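CCMAN5 (Cellulosimicrobium cellulans, PDB 2XSG) hydrolyses alpha-mannosidic bonds as a family 92 glycoside hydrolase, and is probably the glycosidase that enables mannose-6-phosphate modification of yeast-made lysosomal enzymes. Local coordinates at residues A527-A532 with N621-T626; A457-G462 with H543-Y548; F357-V362 with A663-T668; L495-A500 with L511-A516; Y194-A199 with P402-E407. One frame throughout, in Å; residues are numbered along the deposited sequence.

Interaction 1 of 5, residues A527-A532 with N621-T626; sequences AKFEAA and NRYIAT
Tyr623 OH donates a hydrogen bond of 2.6 Å to Ala527 O. The hydroxyl meets the carbonyl in its plane, on a lone pair, with a C=O...O angle of 128°. Ala527 O lies at the edge of the Tyr623 ring. Ala527 CB packs against the same hydroxyl, 3.6 Å from Tyr623 OH.

Phe529 makes the second part of the contact. Its CG is anti to the backbone N (chi1 -170°), which carries the far rim of the ring to the backbone of 624-626. Ala625 O sits at the ring edge, 3.7 Å from Phe529 CZ. Phe529 CE2 comes equally close, 3.7 Å, to Thr626 C. Phe529 is the second residue of a type II beta turn, Lys528 to Ala531.

The next shell holds Tyr623 in place. The Arg622 guanidinium lies flat against the Tyr623 hydroxyl, with OH 3.2 Å above its centre. Arg622 is fixed in turn by a salt bridge to Glu638 on the adjoining strand 638-646. Gln536 NE2 takes up Ala625 O.

The contact joins a loop and a strand end of the GH92 catalytic domain, beside the calcium site; the Ala625 side chain is about 5 Å from the metal.

Interaction 2 of 5, residues A457-G462 with H543-Y548; sequences ASVQRG and HWYDAY
The Tyr545 ring is the main flat group. Asp546 OD1 lies at its edge, in plane. Helix 455-474 meets the ring obliquely, with Val459 O 3.6 Å from Tyr545 CD1 and Gln460 CG 3.9 Å from Tyr545 CZ. The Tyr548 ring has Asp546 O over one face, toward the rim. Tyr466 also meets this ring, with nearly parallel planes.

Tyr545 CG is anti to its backbone N (chi1 -160°), and the ring crosses the side chains of Val459 and Gln460 obliquely. Val459 CG2 packs on the root of this side chain, 3.9 Å from Tyr545 CB. Val459 CG1 crosses the carboxylate of Asp546, 3.8 Å from OD2. Asp546 is the centre of an inverse gamma turn, closed by Ala547 N bonding Tyr545 O. With CG beside its own backbone N (chi1 -71°), Asp546 brings OD1 to 2.6 Å from Val459 O.

Tyr548 OH comes within 3.1 Å of Gly462 C. A beta carbon on Gly462 would point toward the loop and clash with this hydroxyl. An alanine in place of Tyr545 lacks the whole ring, and would probably lose the packing on Val459 O and Gln460 CG and loosen the loop against the helix.

Gln460 OE1 bonds Arg408 and Trp354, while Tyr548 OH bonds Ala488 O. The apolar part of the contact is the packing of Val459 and Gln460 on Tyr545, and the polar ends of Gln460 and Tyr548 are bonded to other parts of the catalytic domain.

Interaction 3 of 5, residues F357-V362 with A663-T668; sequences FRKFSV and AGTMST
Phe357 opens the segment with its ring on helix 409-418. Arg358 also turns elsewhere and bonds Pro679 O and Val680 O.

Lys359 carries the contact. Its CG sits in the crowded position between backbone N and carbonyl carbon (chi1 86°), and the chain is extended beyond. NZ thus reaches Ala663 O and donates a hydrogen bond of 2.8 Å. The bond lies in the carbonyl plane, on a lone pair, with a C=O...N angle of 142°. NZ has two more partners, a salt bridge to Asp356 and a bond to Met321 O, so the buried ammonium is well satisfied. Lys359 CB packs 3.8 Å from Thr668 CG2.

Phe360 backs the lysine, whose CE lies over one ring face. Val362 ends the walk; its CB is 3.6 Å from Thr668 CG2, and the two side chains run antiparallel alongside one another.

Thr668 is held by its own helix: OG1 bonds Gly664 O at 2.6 Å, and Thr668 N uses the same acceptor. Gly664 is the N-cap of helix 665-675. Thr665 OG1 bonds the carbonyl of Asp662.

Two helices of the catalytic domain thus pack beside the calcium site, where Asp662 joins Asn588 and Glu589 at the metal.

Interaction 4 of 5, residues L495-A500 with L511-A516; sequences LTKPGA and LLTPRA
Three backbone hydrogen bonds tie strand 496-497 and its flanks to the end of strand 508-512. Lys497 and Leu511 form an antiparallel hydrogen-bonded pair. Lys497 N donates to Leu511 O at 3.0 Å, and Leu511 N returns a bond of 3.2 Å to Lys497 O. Lys497 O also takes a weak bond from Ala500 N, which closes a type II turn with Gly499 at its third position. Beside the pair, Thr496 and Leu512 form a non-hydrogen-bonded pair. Beyond that, Thr513 N donates to Leu495 O at 3.0 Å, nearly along the C=O axis (165°). Leu495 O also receives a CA-H...O contact from Leu512 CA.

Leu511 O has two donors. The second is Thr513 OG1, at 2.8 Å, and both approach from above the carbonyl plane. Thr513 OG1 also bonds His526 NE2, and it lies 3.4 Å from Lys497 CB. A valine in place of Thr513 has no hydroxyl, so Leu511 O would probably lose its second donor and His526 a partner.

Thr496 OG1 is taken by Ile492 O. Arg515 sends NH1 to Lys494 O and NE to Gly519 O, and its guanidinium makes a cation-pi contact with Trp521.

Apolar packing fills in between. Leu495 CB lies 3.7 Å from Leu512 CD1, and the two leucine side chains run alongside in one direction. Ala500 CB is 3.7 Å from Leu511 CB.

This small beta hairpin follows directly on helix 478-495. Leu512 wedges against helices 455-474 and 539-542, and Leu511 reaches Trp540 of the latter.

Interaction 5 of 5, residues Y194-A199 with P402-E407; sequences YFYNAA and PTVRWE
This is a domain interface with water in it. The tip of the hairpin between strands 185-195 and 198-208, from the N-terminal beta domain, meets a loop of the catalytic domain.

One water can donate to Phe195 O and Val404 O, though more acceptors than protons are near. A second accepts from Thr403 N, at 2.9 Å, and likewise can donate to Ala198 O. A third accepts from Asn197 ND2 at 3.1 Å and donates to Glu407 OE2.

The tip is a type II' beta turn from Phe195 to Ala198, a turn common in tight beta hairpins. The Phe195 ring meets Val404 edge-on, with CE2 3.8 Å from Val404 CG2. Val404 O lies at the edge of the Tyr196 ring, 3.6 Å from CD2. Ala198 CB faces the edge of the Trp406 ring, 4.0 Å from CH2.

Tyr196 OH lies over one face of the Arg405 guanidinium, 3.5 Å from NH1. Arg405 is bent at chi3 (-52°) and forms a side-on salt bridge with Glu407, NE to OE1 at 2.8 Å and NH2 to OE2. Trp354 adds a cation-pi contact. Arg405 NH1 also bonds a bis-tris propane molecule, probably from the crystallisation liquor.

In the fold
Interactions 2 and 4 are the closest pair, with centres 13 Å apart. They touch through Val459 CG1 and Leu512 CD1 (3.7 Å). Interaction 4 also meets interaction 1, where Ala532 CB packs on Pro514 CG (3.7 Å). Interaction 2 reaches interaction 3 through Tyr545 OH and Phe357 CE2 (3.9 Å). Interaction 5 does not touch the others; its nearest atoms are about 5 Å from interaction 3. Interactions 1, 3 and 5 lie near the calcium and the buffer molecule. Side chains of Ala625, Thr665 and Arg405 lie about 5, 7 and 8 Å from the metal. This pocket, near the domain interface, is probably the active site.

Interaction 1 of 5, residues A527-A532 with N621-T626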
# COMPACT_ATOMS: atom_id res chain seq x y z
N ALA A 527 23.10 -11.94 10.33
CA ALA A 527 22.61 -12.04 8.95
C ALA A 527 21.50 -13.08 8.80
O ALA A 527 20.97 -13.27 7.71
CB ALA A 527 23.77 -12.35 8.01
N LYS A 528 21.14 -13.75 9.90
CA LYS A 528 20.12 -14.78 9.85
C LYS A 528 18.72 -14.18 9.92
O LYS A 528 18.41 -13.45 10.85
CB LYS A 528 20.29 -15.79 11.00
CG LYS A 528 19.15 -16.81 11.04
CD LYS A 528 19.41 -17.97 11.95
CE LYS A 528 18.22 -18.93 11.91
NZ LYS A 528 18.21 -19.80 13.12
N PHE A 529 17.88 -14.52 8.94
CA PHE A 529 16.48 -14.08 8.90
C PHE A 529 15.72 -14.56 10.14
O PHE A 529 15.75 -15.74 10.50
CB PHE A 529 15.82 -14.58 7.61
CG PHE A 529 14.46 -14.00 7.33
CD1 PHE A 529 14.32 -12.73 6.79
CD2 PHE A 529 13.31 -14.77 7.54
CE1 PHE A 529 13.03 -12.21 6.48
CE2 PHE A 529 12.02 -14.25 7.25
CZ PHE A 529 11.90 -12.98 6.72
N GLU A 530 15.08 -13.61 10.82
CA GLU A 530 14.27 -13.86 12.01
C GLU A 530 14.98 -14.49 13.23
O GLU A 530 14.36 -15.14 14.06
CB GLU A 530 12.97 -14.59 11.65
CG GLU A 530 12.09 -13.70 10.79
CD GLU A 530 10.71 -14.27 10.50
OE1 GLU A 530 10.61 -15.50 10.35
OE2 GLU A 530 9.74 -13.47 10.41
N ALA A 531 16.28 -14.24 13.34
CA ALA A 531 17.00 -14.58 14.56
C ALA A 531 16.60 -13.55 15.62
O ALA A 531 16.00 -12.53 15.29
CB ALA A 531 18.52 -14.56 14.32
N ALA A 532 16.91 -13.84 16.89
CA ALA A 532 16.72 -12.89 18.00
C ALA A 532 15.31 -12.31 18.18
O ALA A 532 15.15 -11.14 18.61
CB ALA A 532 17.77 -11.76 17.93
N ASN A 621 20.12 -10.40 -4.97
CA ASN A 621 19.09 -10.56 -3.95
C ASN A 621 19.30 -11.81 -3.13
O ASN A 621 19.20 -12.93 -3.66
CB ASN A 621 17.70 -10.53 -4.57
CG ASN A 621 17.31 -9.13 -4.99
OD1 ASN A 621 16.73 -8.39 -4.20
ND2 ASN A 621 17.68 -8.74 -6.20
N ARG A 622 19.64 -11.61 -1.86
CA ARG A 622 19.84 -12.70 -0.92
C ARG A 622 18.56 -13.05 -0.16
O ARG A 622 18.30 -14.23 0.12
CB ARG A 622 20.98 -12.36 0.08
CG ARG A 622 21.14 -13.40 1.20
CD ARG A 622 22.35 -13.16 2.09
NE ARG A 622 22.36 -14.10 3.23
CZ ARG A 622 23.25 -14.11 4.22
NH1 ARG A 622 24.28 -13.27 4.24
NH2 ARG A 622 23.13 -15.00 5.19
N TYR A 623 17.76 -12.04 0.15
CA TYR A 623 16.61 -12.25 1.02
C TYR A 623 15.23 -12.14 0.34
O TYR A 623 15.01 -11.28 -0.51
CB TYR A 623 16.67 -11.30 2.21
CG TYR A 623 17.90 -11.47 3.09
CD1 TYR A 623 19.03 -10.67 2.91
CD2 TYR A 623 17.92 -12.40 4.13
CE1 TYR A 623 20.15 -10.81 3.73
CE2 TYR A 623 19.04 -12.55 4.94
CZ TYR A 623 20.15 -11.75 4.74
OH TYR A 623 21.26 -11.88 5.54
N ILE A 624 14.33 -13.03 0.75
CA ILE A 624 12.88 -12.91 0.45
C ILE A 624 12.21 -12.32 1.68
O ILE A 624 12.89 -11.98 2.65
CB ILE A 624 12.24 -14.28 0.02
CG1 ILE A 624 12.66 -15.42 0.96
CG2 ILE A 624 12.63 -14.61 -1.44
CD1 ILE A 624 11.92 -16.74 0.72
N ALA A 625 10.89 -12.16 1.65
CA ALA A 625 10.18 -11.43 2.70
C ALA A 625 9.61 -12.34 3.78
O ALA A 625 9.02 -11.87 4.74
CB ALA A 625 9.09 -10.54 2.11
N THR A 626 9.77 -13.65 3.60
CA THR A 626 9.23 -14.65 4.52
C THR A 626 10.15 -15.88 4.50
O THR A 626 11.09 -15.93 3.71
CB THR A 626 7.75 -15.00 4.19
OG1 THR A 626 7.20 -15.74 5.28
CG2 THR A 626 7.64 -15.83 2.88

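Interaction 2 of 5, residues A457-G462 with H543-Y548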
# COMPACT_ATOMS: atom_id res chain seq x y z
N ALA A 457 11.50 -5.25 19.27
CA ALA A 457 10.51 -4.49 20.00
C ALA A 457 11.11 -3.19 20.56
O ALA A 457 10.43 -2.16 20.62
CB ALA A 457 9.91 -5.34 21.13
N SER A 458 12.39 -3.25 20.96
CA SER A 458 13.11 -2.07 21.49
C SER A 458 13.27 -0.98 20.46
O SER A 458 12.85 0.15 20.70
CB SER A 458 14.48 -2.45 22.08
OG SER A 458 14.35 -3.35 23.18
N VAL A 459 13.87 -1.30 19.30
CA VAL A 459 14.06 -0.29 18.25
C VAL A 459 12.72 0.27 17.76
O VAL A 459 12.63 1.44 17.41
CB VAL A 459 14.90 -0.80 17.02
CG1 VAL A 459 16.36 -1.09 17.40
CG2 VAL A 459 14.26 -2.01 16.39
N GLN A 460 11.69 -0.57 17.74
CA GLN A 460 10.37 -0.14 17.30
C GLN A 460 9.74 0.88 18.23
O GLN A 460 9.24 1.88 17.77
CB GLN A 460 9.44 -1.34 17.09
CG GLN A 460 9.74 -2.06 15.77
CD GLN A 460 8.82 -3.23 15.54
OE1 GLN A 460 7.67 -3.05 15.16
NE2 GLN A 460 9.31 -4.43 15.77
N ARG A 461 9.79 0.61 19.54
CA ARG A 461 9.30 1.55 20.52
C ARG A 461 10.11 2.85 20.46
O ARG A 461 9.58 3.95 20.70
CB ARG A 461 9.35 0.94 21.94
CG ARG A 461 8.93 1.88 23.07
CD ARG A 461 8.44 1.11 24.28
NE ARG A 461 7.17 0.44 23.98
CZ ARG A 461 6.69 -0.62 24.63
NH1 ARG A 461 7.35 -1.15 25.65
NH2 ARG A 461 5.53 -1.15 24.25
N GLY A 462 11.40 2.73 20.17
CA GLY A 462 12.26 3.89 20.06
C GLY A 462 11.73 4.85 19.02
O GLY A 462 11.58 6.05 19.28
N HIS A 543 19.26 -3.14 12.37
CA HIS A 543 20.28 -2.24 12.93
C HIS A 543 20.00 -0.74 12.70
O HIS A 543 20.19 0.10 13.61
CB HIS A 543 21.70 -2.59 12.46
CG HIS A 543 22.75 -1.70 13.05
ND1 HIS A 543 23.42 -0.74 12.31
CD2 HIS A 543 23.20 -1.57 14.32
CE1 HIS A 543 24.25 -0.08 13.09
NE2 HIS A 543 24.14 -0.56 14.32
N TRP A 544 19.54 -0.42 11.49
CA TRP A 544 19.36 0.94 11.00
C TRP A 544 17.97 1.51 11.34
O TRP A 544 17.63 2.61 10.90
CB TRP A 544 19.58 1.01 9.47
CG TRP A 544 20.83 0.30 9.02
CD1 TRP A 544 20.92 -0.94 8.45
CD2 TRP A 544 22.18 0.79 9.12
NE1 TRP A 544 22.24 -1.26 8.19
CE2 TRP A 544 23.04 -0.22 8.60
CE3 TRP A 544 22.76 1.97 9.61
CZ2 TRP A 544 24.42 -0.07 8.54
CZ3 TRP A 544 24.14 2.11 9.57
CH2 TRP A 544 24.96 1.09 9.04
N TYR A 545 17.18 0.78 12.13
CA TYR A 545 15.76 1.12 12.32
C TYR A 545 15.50 2.51 12.89
O TYR A 545 14.55 3.20 12.46
CB TYR A 545 15.03 0.07 13.16
CG TYR A 545 13.53 0.09 13.00
CD1 TYR A 545 12.73 0.90 13.82
CD2 TYR A 545 12.90 -0.69 12.04
CE1 TYR A 545 11.34 0.92 13.68
CE2 TYR A 545 11.50 -0.68 11.90
CZ TYR A 545 10.74 0.13 12.70
OH TYR A 545 9.37 0.13 12.54
N ASP A 546 16.32 2.92 13.84
CA ASP A 546 16.06 4.16 14.54
C ASP A 546 16.54 5.35 13.72
O ASP A 546 17.52 6.03 14.06
CB ASP A 546 16.59 4.09 15.99
CG ASP A 546 15.76 3.15 16.85
OD1 ASP A 546 14.57 2.93 16.49
OD2 ASP A 546 16.26 2.65 17.87
N ALA A 547 15.84 5.54 12.60
CA ALA A 547 16.27 6.45 11.54
C ALA A 547 16.16 7.93 11.90
O ALA A 547 16.58 8.79 11.10
CB ALA A 547 15.53 6.14 10.24
N TYR A 548 15.62 8.21 13.08
CA TYR A 548 15.52 9.55 13.65
C TYR A 548 16.81 9.98 14.37
O TYR A 548 16.89 11.09 14.91
CB TYR A 548 14.34 9.62 14.63
CG TYR A 548 14.42 8.57 15.74
CD1 TYR A 548 14.96 8.88 16.98
CD2 TYR A 548 13.97 7.27 15.52
CE1 TYR A 548 15.05 7.92 17.98
CE2 TYR A 548 14.06 6.32 16.50
CZ TYR A 548 14.59 6.64 17.73
OH TYR A 548 14.67 5.66 18.68

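Interaction 3 of 5, residues F357-V362 with A663-T668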
# COMPACT_ATOMS: atom_id res chain seq x y z
N PHE A 357 4.48 2.92 6.74
CA PHE A 357 4.59 4.26 7.32
C PHE A 357 5.40 5.27 6.50
O PHE A 357 5.06 6.44 6.46
CB PHE A 357 5.02 4.23 8.81
CG PHE A 357 6.47 3.82 9.05
CD1 PHE A 357 7.47 4.80 9.23
CD2 PHE A 357 6.82 2.48 9.16
CE1 PHE A 357 8.80 4.43 9.49
CE2 PHE A 357 8.16 2.10 9.41
CZ PHE A 357 9.15 3.07 9.57
N ARG A 358 6.46 4.81 5.83
CA ARG A 358 7.28 5.73 5.03
C ARG A 358 6.57 6.28 3.78
O ARG A 358 7.01 7.28 3.20
CB ARG A 358 8.59 5.09 4.59
CG ARG A 358 9.65 5.05 5.67
CD ARG A 358 11.04 4.83 5.05
NE ARG A 358 12.09 5.10 6.02
CZ ARG A 358 12.39 4.28 7.02
NH1 ARG A 358 11.73 3.14 7.16
NH2 ARG A 358 13.35 4.60 7.88
N LYS A 359 5.49 5.62 3.35
CA LYS A 359 4.82 6.02 2.11
C LYS A 359 4.15 7.40 2.24
O LYS A 359 4.13 8.18 1.28
CB LYS A 359 3.82 4.94 1.62
CG LYS A 359 2.43 5.03 2.24
CD LYS A 359 1.50 3.96 1.70
CE LYS A 359 0.08 4.26 2.14
NZ LYS A 359 -0.80 3.03 2.16
N PHE A 360 3.64 7.69 3.44
CA PHE A 360 2.93 8.93 3.69
C PHE A 360 3.85 10.12 3.50
O PHE A 360 3.43 11.15 2.96
CB PHE A 360 2.29 8.94 5.08
CG PHE A 360 1.22 7.89 5.26
CD1 PHE A 360 -0.07 8.10 4.79
CD2 PHE A 360 1.51 6.68 5.88
CE1 PHE A 360 -1.06 7.12 4.93
CE2 PHE A 360 0.51 5.70 6.04
CZ PHE A 360 -0.77 5.93 5.57
N SER A 361 5.11 9.98 3.92
CA SER A 361 6.07 11.08 3.78
C SER A 361 6.24 11.49 2.32
O SER A 361 6.49 12.68 2.03
CB SER A 361 7.43 10.71 4.36
OG SER A 361 7.37 10.25 5.71
N VAL A 362 6.12 10.52 1.41
CA VAL A 362 6.21 10.76 -0.04
C VAL A 362 4.91 11.35 -0.60
O VAL A 362 4.94 12.32 -1.37
CB VAL A 362 6.55 9.46 -0.82
CG1 VAL A 362 6.74 9.74 -2.33
CG2 VAL A 362 7.81 8.76 -0.24
N ALA A 663 -0.13 -2.17 0.54
CA ALA A 663 -0.89 -0.92 0.44
C ALA A 663 -0.14 0.16 -0.36
O ALA A 663 -0.17 1.35 -0.02
CB ALA A 663 -1.24 -0.39 1.86
N GLY A 664 0.54 -0.28 -1.41
CA GLY A 664 1.23 0.63 -2.32
C GLY A 664 2.57 1.14 -1.84
O GLY A 664 3.11 2.08 -2.42
N THR A 665 3.13 0.54 -0.78
CA THR A 665 4.43 0.99 -0.26
C THR A 665 5.58 0.81 -1.26
O THR A 665 6.33 1.75 -1.54
CB THR A 665 4.82 0.31 1.06
OG1 THR A 665 3.77 0.50 2.01
CG2 THR A 665 6.14 0.93 1.63
N MET A 666 5.73 -0.41 -1.78
CA MET A 666 6.82 -0.66 -2.73
C MET A 666 6.69 0.27 -3.96
O MET A 666 7.69 0.86 -4.39
CB MET A 666 6.93 -2.14 -3.09
CG MET A 666 7.36 -3.04 -1.91
SD MET A 666 8.78 -2.34 -0.99
CE MET A 666 9.29 -3.76 -0.02
N SER A 667 5.46 0.45 -4.46
CA SER A 667 5.18 1.40 -5.56
C SER A 667 5.57 2.84 -5.21
O SER A 667 6.17 3.53 -6.04
CB SER A 667 3.71 1.38 -5.96
OG SER A 667 3.32 0.11 -6.44
N THR A 668 5.19 3.27 -4.00
CA THR A 668 5.50 4.61 -3.51
C THR A 668 7.01 4.84 -3.37
O THR A 668 7.50 5.90 -3.72
CB THR A 668 4.79 4.88 -2.18
OG1 THR A 668 3.39 4.64 -2.32
CG2 THR A 668 4.97 6.32 -1.76

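Interaction 4 of 5, residues L495-A500 with L511-A516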
# COMPACT_ATOMS: atom_id res chain seq x y z
N LEU A 495 21.53 -1.25 22.96
CA LEU A 495 21.55 -2.49 22.17
C LEU A 495 22.59 -2.56 21.05
O LEU A 495 22.69 -3.57 20.37
CB LEU A 495 20.15 -2.84 21.64
CG LEU A 495 19.06 -3.07 22.69
CD1 LEU A 495 17.75 -3.43 22.01
CD2 LEU A 495 19.48 -4.17 23.65
N THR A 496 23.37 -1.49 20.84
CA THR A 496 24.41 -1.54 19.81
C THR A 496 25.66 -2.12 20.46
O THR A 496 26.37 -1.43 21.18
CB THR A 496 24.73 -0.14 19.21
OG1 THR A 496 23.53 0.49 18.76
CG2 THR A 496 25.71 -0.26 18.04
N LYS A 497 25.91 -3.39 20.21
CA LYS A 497 27.05 -4.09 20.81
C LYS A 497 28.35 -3.75 20.12
O LYS A 497 28.52 -4.03 18.93
CB LYS A 497 26.83 -5.60 20.74
CG LYS A 497 28.02 -6.40 21.29
CD LYS A 497 27.87 -7.86 20.99
CE LYS A 497 28.99 -8.63 21.66
NZ LYS A 497 28.89 -10.07 21.33
N PRO A 498 29.31 -3.16 20.87
CA PRO A 498 30.59 -2.81 20.24
C PRO A 498 31.31 -4.04 19.71
O PRO A 498 31.23 -5.10 20.31
CB PRO A 498 31.41 -2.22 21.40
CG PRO A 498 30.37 -1.73 22.36
CD PRO A 498 29.26 -2.74 22.28
N GLY A 499 31.98 -3.89 18.58
CA GLY A 499 32.77 -4.97 17.98
C GLY A 499 31.96 -6.20 17.60
O GLY A 499 32.50 -7.31 17.55
N ALA A 500 30.66 -6.01 17.32
CA ALA A 500 29.79 -7.11 16.87
C ALA A 500 30.26 -7.66 15.53
O ALA A 500 30.13 -8.84 15.26
CB ALA A 500 28.34 -6.67 16.78
N LEU A 511 26.83 -3.25 16.34
CA LEU A 511 25.58 -3.64 15.68
C LEU A 511 24.51 -4.02 16.68
O LEU A 511 24.81 -4.62 17.73
CB LEU A 511 25.80 -4.84 14.76
CG LEU A 511 26.74 -4.80 13.57
CD1 LEU A 511 26.79 -6.21 12.98
CD2 LEU A 511 26.27 -3.79 12.55
N LEU A 512 23.27 -3.71 16.34
CA LEU A 512 22.11 -4.17 17.08
C LEU A 512 22.26 -5.66 17.37
O LEU A 512 22.47 -6.45 16.45
CB LEU A 512 20.84 -3.91 16.28
CG LEU A 512 19.51 -4.34 16.91
CD1 LEU A 512 19.14 -3.46 18.14
CD2 LEU A 512 18.40 -4.28 15.89
N THR A 513 22.16 -6.01 18.65
CA THR A 513 22.35 -7.37 19.16
C THR A 513 21.38 -7.62 20.34
O THR A 513 21.20 -6.73 21.17
CB THR A 513 23.82 -7.56 19.64
OG1 THR A 513 24.71 -7.24 18.58
CG2 THR A 513 24.10 -8.99 20.07
N PRO A 514 20.75 -8.82 20.41
CA PRO A 514 19.89 -9.06 21.57
C PRO A 514 20.72 -9.07 22.88
O PRO A 514 21.87 -9.52 22.90
CB PRO A 514 19.31 -10.45 21.29
CG PRO A 514 20.37 -11.11 20.44
CD PRO A 514 20.83 -10.00 19.54
N ARG A 515 20.11 -8.57 23.94
CA ARG A 515 20.79 -8.41 25.22
C ARG A 515 19.93 -8.97 26.32
O ARG A 515 18.73 -8.68 26.40
CB ARG A 515 21.08 -6.94 25.47
CG ARG A 515 22.35 -6.67 26.25
CD ARG A 515 22.45 -5.20 26.65
NE ARG A 515 23.68 -4.97 27.42
CZ ARG A 515 24.24 -3.78 27.63
NH1 ARG A 515 23.69 -2.67 27.14
NH2 ARG A 515 25.35 -3.71 28.34
N ALA A 516 20.55 -9.80 27.16
CA ALA A 516 19.87 -10.46 28.26
C ALA A 516 19.47 -9.45 29.35
O ALA A 516 19.94 -8.31 29.36
CB ALA A 516 20.77 -11.57 28.85

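Interaction 5 of 5, residues Y194-A199 with P402-E407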
# COMPACT_ATOMS: atom_id res chain seq x y z
N TYR A 194 -13.42 -10.18 7.86
CA TYR A 194 -12.33 -10.03 8.79
C TYR A 194 -11.02 -10.13 8.02
O TYR A 194 -10.91 -10.93 7.09
CB TYR A 194 -12.41 -11.10 9.89
CG TYR A 194 -11.32 -11.01 10.94
CD1 TYR A 194 -10.05 -11.56 10.71
CD2 TYR A 194 -11.55 -10.39 12.18
CE1 TYR A 194 -9.04 -11.48 11.66
CE2 TYR A 194 -10.53 -10.31 13.16
CZ TYR A 194 -9.28 -10.87 12.89
OH TYR A 194 -8.25 -10.80 13.81
N PHE A 195 -10.06 -9.29 8.39
CA PHE A 195 -8.69 -9.46 7.93
C PHE A 195 -7.71 -9.03 9.01
O PHE A 195 -7.83 -7.94 9.59
CB PHE A 195 -8.42 -8.70 6.64
CG PHE A 195 -7.02 -8.88 6.11
CD1 PHE A 195 -6.62 -10.10 5.55
CD2 PHE A 195 -6.09 -7.85 6.21
CE1 PHE A 195 -5.32 -10.29 5.06
CE2 PHE A 195 -4.78 -8.02 5.72
CZ PHE A 195 -4.39 -9.24 5.14
N TYR A 196 -6.75 -9.91 9.27
CA TYR A 196 -5.64 -9.70 10.21
C TYR A 196 -6.02 -9.42 11.67
O TYR A 196 -6.03 -10.36 12.48
CB TYR A 196 -4.60 -8.69 9.65
CG TYR A 196 -3.28 -8.80 10.34
CD1 TYR A 196 -2.50 -9.98 10.25
CD2 TYR A 196 -2.79 -7.74 11.12
CE1 TYR A 196 -1.28 -10.09 10.92
CE2 TYR A 196 -1.57 -7.83 11.79
CZ TYR A 196 -0.82 -9.00 11.68
OH TYR A 196 0.37 -9.09 12.34
N ASN A 197 -6.33 -8.17 12.01
CA ASN A 197 -6.66 -7.82 13.40
C ASN A 197 -8.14 -7.59 13.68
O ASN A 197 -8.57 -7.65 14.83
CB ASN A 197 -5.92 -6.56 13.87
CG ASN A 197 -4.44 -6.80 14.14
OD1 ASN A 197 -4.03 -7.89 14.52
ND2 ASN A 197 -3.65 -5.76 13.96
N ALA A 198 -8.90 -7.26 12.65
CA ALA A 198 -10.20 -6.63 12.88
C ALA A 198 -11.25 -7.08 11.91
O ALA A 198 -10.96 -7.35 10.75
CB ALA A 198 -10.06 -5.12 12.80
N ALA A 199 -12.49 -7.13 12.40
CA ALA A 199 -13.64 -7.24 11.53
C ALA A 199 -13.97 -5.84 11.00
O ALA A 199 -13.51 -4.83 11.57
CB ALA A 199 -14.83 -7.81 12.29
N PRO A 402 -12.35 -2.62 5.19
CA PRO A 402 -11.32 -3.60 5.48
C PRO A 402 -10.04 -2.88 5.84
O PRO A 402 -9.73 -1.83 5.26
CB PRO A 402 -11.16 -4.36 4.15
CG PRO A 402 -11.99 -3.69 3.16
CD PRO A 402 -12.98 -2.84 3.88
N THR A 403 -9.33 -3.41 6.82
CA THR A 403 -8.16 -2.73 7.35
C THR A 403 -7.15 -3.75 7.90
O THR A 403 -7.44 -4.95 7.96
CB THR A 403 -8.58 -1.70 8.41
OG1 THR A 403 -7.50 -0.78 8.67
CG2 THR A 403 -9.04 -2.39 9.72
N VAL A 404 -5.97 -3.29 8.27
CA VAL A 404 -4.91 -4.23 8.64
C VAL A 404 -4.38 -3.98 10.05
O VAL A 404 -4.70 -4.72 10.95
CB VAL A 404 -3.75 -4.23 7.63
CG1 VAL A 404 -2.77 -5.38 7.92
CG2 VAL A 404 -4.30 -4.33 6.19
N ARG A 405 -3.56 -2.94 10.22
CA ARG A 405 -2.79 -2.76 11.46
C ARG A 405 -2.32 -1.30 11.58
O ARG A 405 -2.29 -0.57 10.58
CB ARG A 405 -1.61 -3.75 11.54
CG ARG A 405 -0.54 -3.55 10.45
CD ARG A 405 0.49 -4.67 10.44
NE ARG A 405 1.10 -4.95 11.73
CZ ARG A 405 2.01 -5.90 11.96
NH1 ARG A 405 2.45 -6.64 10.97
NH2 ARG A 405 2.50 -6.07 13.18
N TRP A 406 -1.97 -0.87 12.79
CA TRP A 406 -1.87 0.56 13.08
C TRP A 406 -0.56 1.00 13.73
O TRP A 406 -0.39 2.18 14.02
CB TRP A 406 -3.06 1.01 13.94
CG TRP A 406 -4.40 0.62 13.37
CD1 TRP A 406 -5.15 1.32 12.46
CD2 TRP A 406 -5.13 -0.59 13.65
NE1 TRP A 406 -6.31 0.62 12.16
CE2 TRP A 406 -6.32 -0.54 12.87
CE3 TRP A 406 -4.89 -1.70 14.48
CZ2 TRP A 406 -7.27 -1.57 12.90
CZ3 TRP A 406 -5.84 -2.72 14.51
CH2 TRP A 406 -7.00 -2.65 13.72
N GLU A 407 0.37 0.08 13.93
CA GLU A 407 1.66 0.44 14.52
C GLU A 407 2.36 1.50 13.68
O GLU A 407 2.21 1.51 12.47
CB GLU A 407 2.58 -0.78 14.66
CG GLU A 407 2.05 -1.92 15.52
CD GLU A 407 1.42 -3.04 14.70
OE1 GLU A 407 0.96 -2.80 13.56
OE2 GLU A 407 1.39 -4.17 15.21
O HOH W 1 -7.13 -5.48 10.97
O HOH W 2 -0.70 -5.87 14.83
O HOH W 3 -10.05 -5.79 8.39